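Local coordinates for Non-structural protein 2 (Bluetongue virus, PDB 1UTY) that binds single-stranded RNA through the amino-terminal RNA-binding domain of this viral phosphoprotein, the piece crystallised here, at the interface of chains A and B. Numbering follows the deposited sequence. Chains: chain A/B, Non-structural protein 2.

Contact 1: the interface of chains A and B. Residues chain A 147-150; chain B 105-107.
B:Arg107, B:Thr106 and A:Ser150 bury the most surface in this patch, where the short strand 148-149 of chain A lies along the edge of strand 102-110 of chain B and so extends a sheet across the subunit boundary of the deposited two-chain assembly. The strands run antiparallel, A:Met148 bridging to B:Arg107 and A:Arg149 to B:Thr106, with A:Ser150 just beyond the short strand. B:Arg107 faces A:Met148 in a pair of reciprocal backbone hydrogen bonds. Its amide N reaches A:Met148 O at 2.9 Å in a nearly straight bond (169° at the hydrogen). The return bond runs from A:Met148 N to B:Arg107 O at 3.0 Å. Backbone pairing of this kind tolerates many side chains, and here the arginine's aliphatic stem supplies an apolar contact: its CB packs alongside A:Met148 CB at 4.0 Å. Its CD lies 3.9 Å from A:Arg149 O, while the guanidinium points away from that oxygen.

B:Thr106, a beta-branched residue suited to an extended strand, turns its methyl towards A:Val147. CG2 lies anti to the carbonyl carbon, with OG1 between the backbone N and that carbon (chi1 66°), and the methyl meets A:Val147 CG1 at 3.6 Å. A:Ser150 is small enough to sit close against the neighbouring stretch of strand, and its CB rests 3.8 Å from B:Ala105 CB.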
ATOM      1  N   VAL A 147      19.542 -10.941  12.192  1.00 16.41           N
ATOM      2  CA  VAL A 147      18.556 -11.833  11.580  1.00 17.08           C
ATOM      3  C   VAL A 147      19.259 -13.003  10.889  1.00 18.20           C
ATOM      4  O   VAL A 147      19.882 -12.847   9.840  1.00 18.19           O
ATOM      5  CB  VAL A 147      17.608 -11.085  10.589  1.00 17.00           C
ATOM      6  CG1 VAL A 147      16.582 -12.021  10.000  1.00 15.27           C
ATOM      7  CG2 VAL A 147      16.901  -9.935  11.293  1.00 16.56           C
ATOM      8  N   MET A 148      19.178 -14.172  11.513  1.00 19.50           N
ATOM      9  CA  MET A 148      19.804 -15.379  10.985  1.00 20.58           C
ATOM     10  C   MET A 148      18.812 -16.140  10.114  1.00 20.61           C
ATOM     11  O   MET A 148      17.600 -15.910  10.194  1.00 20.63           O
ATOM     12  CB  MET A 148      20.303 -16.268  12.126  1.00 20.91           C
ATOM     13  CG  MET A 148      21.811 -16.204  12.372  1.00 23.43           C
ATOM     14  SD  MET A 148      22.428 -14.549  12.792  1.00 28.86           S
ATOM     15  CE  MET A 148      21.858 -14.362  14.506  1.00 27.31           C
ATOM     16  N   ARG A 149      19.340 -17.031   9.279  1.00 20.97           N
ATOM     17  CA  ARG A 149      18.516 -17.891   8.431  1.00 21.39           C
ATOM     18  C   ARG A 149      17.926 -19.066   9.209  1.00 21.29           C
ATOM     19  O   ARG A 149      18.567 -19.613  10.106  1.00 21.58           O
ATOM     20  CB  ARG A 149      19.329 -18.411   7.242  1.00 21.61           C
ATOM     21  CG  ARG A 149      19.931 -17.327   6.356  1.00 22.63           C
ATOM     22  CD  ARG A 149      18.921 -16.523   5.564  1.00 24.55           C
ATOM     23  NE  ARG A 149      19.565 -15.429   4.842  1.00 26.62           N
ATOM     24  CZ  ARG A 149      19.267 -14.140   4.985  1.00 27.22           C
ATOM     25  NH1 ARG A 149      18.320 -13.748   5.832  1.00 27.22           N
ATOM     26  NH2 ARG A 149      19.924 -13.236   4.269  1.00 27.46           N
ATOM     27  N   SER A 150      16.698 -19.425   8.853  1.00 21.38           N
ATOM     28  CA  SER A 150      15.987 -20.578   9.387  1.00 21.44           C
ATOM     29  C   SER A 150      16.162 -21.779   8.451  1.00 22.14           C
ATOM     30  O   SER A 150      16.359 -21.609   7.237  1.00 21.74           O
ATOM     31  CB  SER A 150      14.493 -20.253   9.476  1.00 21.48           C
ATOM     32  OG  SER A 150      13.780 -21.187  10.267  1.00 19.98           O
TER
ATOM     33  N   ALA B 105      10.878 -16.498   7.333  1.00 22.79           N
ATOM     34  CA  ALA B 105      11.315 -17.416   8.366  1.00 22.70           C
ATOM     35  C   ALA B 105      12.721 -16.997   8.749  1.00 22.76           C
ATOM     36  O   ALA B 105      13.595 -16.876   7.890  1.00 22.66           O
ATOM     37  CB  ALA B 105      11.295 -18.854   7.867  1.00 22.66           C
ATOM     38  N   THR B 106      12.913 -16.729  10.037  1.00 22.74           N
ATOM     39  CA  THR B 106      14.209 -16.327  10.570  1.00 22.76           C
ATOM     40  C   THR B 106      14.556 -17.098  11.843  1.00 22.46           C
ATOM     41  O   THR B 106      13.715 -17.793  12.418  1.00 22.33           O
ATOM     42  CB  THR B 106      14.198 -14.823  10.922  1.00 22.77           C
ATOM     43  OG1 THR B 106      13.292 -14.603  12.007  1.00 23.00           O
ATOM     44  CG2 THR B 106      13.625 -13.983   9.795  1.00 22.29           C
ATOM     45  N   ARG B 107      15.803 -16.950  12.280  1.00 22.30           N
ATOM     46  CA  ARG B 107      16.166 -17.216  13.667  1.00 22.00           C
ATOM     47  C   ARG B 107      16.568 -15.906  14.314  1.00 21.69           C
ATOM     48  O   ARG B 107      17.359 -15.143  13.759  1.00 20.77           O
ATOM     49  CB  ARG B 107      17.280 -18.249  13.773  1.00 22.35           C
ATOM     50  CG  ARG B 107      16.740 -19.659  13.858  1.00 23.30           C
ATOM     51  CD  ARG B 107      17.782 -20.750  13.717  1.00 24.88           C
ATOM     52  NE  ARG B 107      18.530 -21.000  14.954  1.00 26.51           N
ATOM     53  CZ  ARG B 107      18.014 -21.482  16.087  1.00 26.74           C
ATOM     54  NH1 ARG B 107      16.718 -21.760  16.187  1.00 26.72           N
ATOM     55  NH2 ARG B 107      18.807 -21.692  17.130  1.00 26.83           N
TER

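Contact 2: the interface of chains A and B. Residues chain A 34, 49, 51, 57, 108; chain B 144-145, 147.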
ATOM      1  N   TYR A  34     -12.276   4.095 -20.193  1.00 20.89           N
ATOM      2  CA  TYR A  34     -12.103   3.170 -19.060  1.00 21.26           C
ATOM      3  C   TYR A  34     -12.524   1.745 -19.344  1.00 21.48           C
ATOM      4  O   TYR A  34     -13.376   1.491 -20.213  1.00 21.05           O
ATOM      5  CB  TYR A  34     -12.865   3.652 -17.823  1.00 20.77           C
ATOM      6  CG  TYR A  34     -12.548   5.071 -17.461  1.00 21.12           C
ATOM      7  CD1 TYR A  34     -11.442   5.381 -16.662  1.00 20.35           C
ATOM      8  CD2 TYR A  34     -13.349   6.118 -17.925  1.00 21.27           C
ATOM      9  CE1 TYR A  34     -11.140   6.722 -16.335  1.00 19.99           C
ATOM     10  CE2 TYR A  34     -13.052   7.449 -17.611  1.00 20.00           C
ATOM     11  CZ  TYR A  34     -11.957   7.743 -16.812  1.00 18.96           C
ATOM     12  OH  TYR A  34     -11.681   9.060 -16.517  1.00 18.26           O
ATOM     13  N   LYS A  49     -17.468   5.163 -20.506  1.00 20.94           N
ATOM     14  CA  LYS A  49     -17.027   6.523 -20.778  1.00 21.28           C
ATOM     15  C   LYS A  49     -16.511   7.198 -19.513  1.00 21.56           C
ATOM     16  O   LYS A  49     -15.619   8.063 -19.575  1.00 22.22           O
ATOM     17  CB  LYS A  49     -18.146   7.363 -21.439  1.00 21.36           C
ATOM     18  CG  LYS A  49     -19.521   7.355 -20.731  1.00 22.30           C
ATOM     19  CD  LYS A  49     -20.592   8.163 -21.502  1.00 24.20           C
ATOM     20  CE  LYS A  49     -21.544   7.269 -22.293  1.00 27.00           C
ATOM     21  NZ  LYS A  49     -22.526   8.023 -23.187  1.00 29.86           N
ATOM     22  N   PRO A  51     -16.150   7.095 -14.819  1.00 21.28           N
ATOM     23  CA  PRO A  51     -16.313   6.466 -13.503  1.00 21.50           C
ATOM     24  C   PRO A  51     -17.625   6.892 -12.833  1.00 21.42           C
ATOM     25  O   PRO A  51     -18.126   7.981 -13.070  1.00 21.11           O
ATOM     26  CB  PRO A  51     -15.116   6.992 -12.707  1.00 21.16           C
ATOM     27  CG  PRO A  51     -14.752   8.256 -13.359  1.00 20.79           C
ATOM     28  CD  PRO A  51     -15.107   8.137 -14.816  1.00 21.03           C
ATOM     29  N   VAL A  57     -10.805   5.187  -9.698  1.00 21.10           N
ATOM     30  CA  VAL A  57     -10.103   5.281 -10.963  1.00 20.68           C
ATOM     31  C   VAL A  57      -8.711   4.718 -10.721  1.00 20.93           C
ATOM     32  O   VAL A  57      -7.939   5.236  -9.918  1.00 21.07           O
ATOM     33  CB  VAL A  57     -10.027   6.726 -11.509  1.00 20.72           C
ATOM     34  CG1 VAL A  57      -9.100   6.809 -12.707  1.00 19.95           C
ATOM     35  CG2 VAL A  57     -11.411   7.234 -11.874  1.00 20.32           C
ATOM     36  N   VAL A 108     -19.995  13.800 -12.370  1.00 25.38           N
ATOM     37  CA  VAL A 108     -19.998  12.697 -13.328  1.00 26.13           C
ATOM     38  C   VAL A 108     -21.411  12.262 -13.727  1.00 27.13           C
ATOM     39  O   VAL A 108     -22.384  12.468 -12.979  1.00 27.15           O
ATOM     40  CB  VAL A 108     -19.231  11.443 -12.799  1.00 25.80           C
ATOM     41  CG1 VAL A 108     -17.719  11.668 -12.812  1.00 25.09           C
ATOM     42  CG2 VAL A 108     -19.725  11.030 -11.416  1.00 25.50           C
TER
ATOM     43  N   LEU B 144      -9.242  13.793 -16.138  1.00 17.25           N
ATOM     44  CA  LEU B 144      -9.744  12.462 -16.398  1.00 15.88           C
ATOM     45  C   LEU B 144     -10.959  12.545 -17.291  1.00 14.78           C
ATOM     46  O   LEU B 144     -11.864  13.347 -17.044  1.00 14.01           O
ATOM     47  CB  LEU B 144     -10.058  11.731 -15.084  1.00 15.77           C
ATOM     48  CG  LEU B 144      -8.897  11.536 -14.102  1.00 15.84           C
ATOM     49  CD1 LEU B 144      -9.396  11.027 -12.770  1.00 14.72           C
ATOM     50  CD2 LEU B 144      -7.849  10.595 -14.671  1.00 16.56           C
ATOM     51  N   PRO B 145     -10.963  11.726 -18.339  1.00 14.22           N
ATOM     52  CA  PRO B 145     -12.083  11.699 -19.292  1.00 13.97           C
ATOM     53  C   PRO B 145     -13.406  11.471 -18.563  1.00 13.72           C
ATOM     54  O   PRO B 145     -13.458  10.666 -17.627  1.00 13.93           O
ATOM     55  CB  PRO B 145     -11.741  10.516 -20.208  1.00 13.87           C
ATOM     56  CG  PRO B 145     -10.252  10.374 -20.109  1.00 14.10           C
ATOM     57  CD  PRO B 145      -9.897  10.769 -18.694  1.00 13.84           C
ATOM     58  N   VAL B 147     -14.708  13.135 -16.336  1.00 13.84           N
ATOM     59  CA  VAL B 147     -14.701  13.656 -14.975  1.00 14.76           C
ATOM     60  C   VAL B 147     -14.686  15.189 -14.986  1.00 15.56           C
ATOM     61  O   VAL B 147     -13.678  15.806 -15.336  1.00 15.87           O
ATOM     62  CB  VAL B 147     -13.524  13.082 -14.145  1.00 14.64           C
ATOM     63  CG1 VAL B 147     -13.532  13.639 -12.750  1.00 15.05           C
ATOM     64  CG2 VAL B 147     -13.597  11.565 -14.088  1.00 13.77           C
TER
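A:Tyr34, at the start of strand 34-39, meets the loop carrying B:Leu144, B:Pro145 and B:Val147 where two RNA-binding domains of the orbivirus NS2 family join in the deposited two-chain assembly. The close part of the contact gathers at the phenol. A:Tyr34 OH donates a short hydrogen bond of 2.6 Å to B:Pro145 O, approaching in the carbonyl plane on a lone pair, with a C=O...donor angle of 133°. B:Pro145 O also lies at the edge of the A:Tyr34 ring, in its plane. A tyrosine suits the place because its rigid ring carries a donor well beyond its own strand. B:Pro145, whose ring restricts phi and may help limit the movement of the loop that presents the carbonyl, brings its CD to 3.3 Å from the same hydroxyl. B:Leu144 adds its CB, 3.4 Å from A:Tyr34 OH, so aliphatic groups press around the polar atom.

Beside this, A:Pro51 and B:Val147 cross at about a right angle, two compact apolar side chains meeting through CG and CG2 at 3.6 Å. Packing is looser towards the margins. A:Val57 CG1 comes only to 4.2 Å from B:Leu144 CD1, and A:Val108 CG1 stays equally far from B:Val147 CA, each valine losing little surface. A:Lys49 loses none to the partner: its backbone C borders the tyrosine ring within chain A, while its aliphatic chain extends away from B:Pro145.

Contact 1 and contact 2 lie about 48 Å apart, measured between the centres of their C-alpha atoms, at opposite ends of the two-chain assembly. They draw on the same elements with the chains exchanged: residue 147 takes part from chain A in contact 1 and from chain B in contact 2, while strand 102-110 pairs with the partner in contact 1 and merely borders it, through A:Val108, in contact 2. The two-fold symmetry repeats each contact at the other end, so the sheet pairing and the tyrosine-centred packing adjoin one another on each subunit. Each chain thus appears to reach over its neighbour with its carboxy-terminal segment, a reciprocal exchange that probably stabilises the pair.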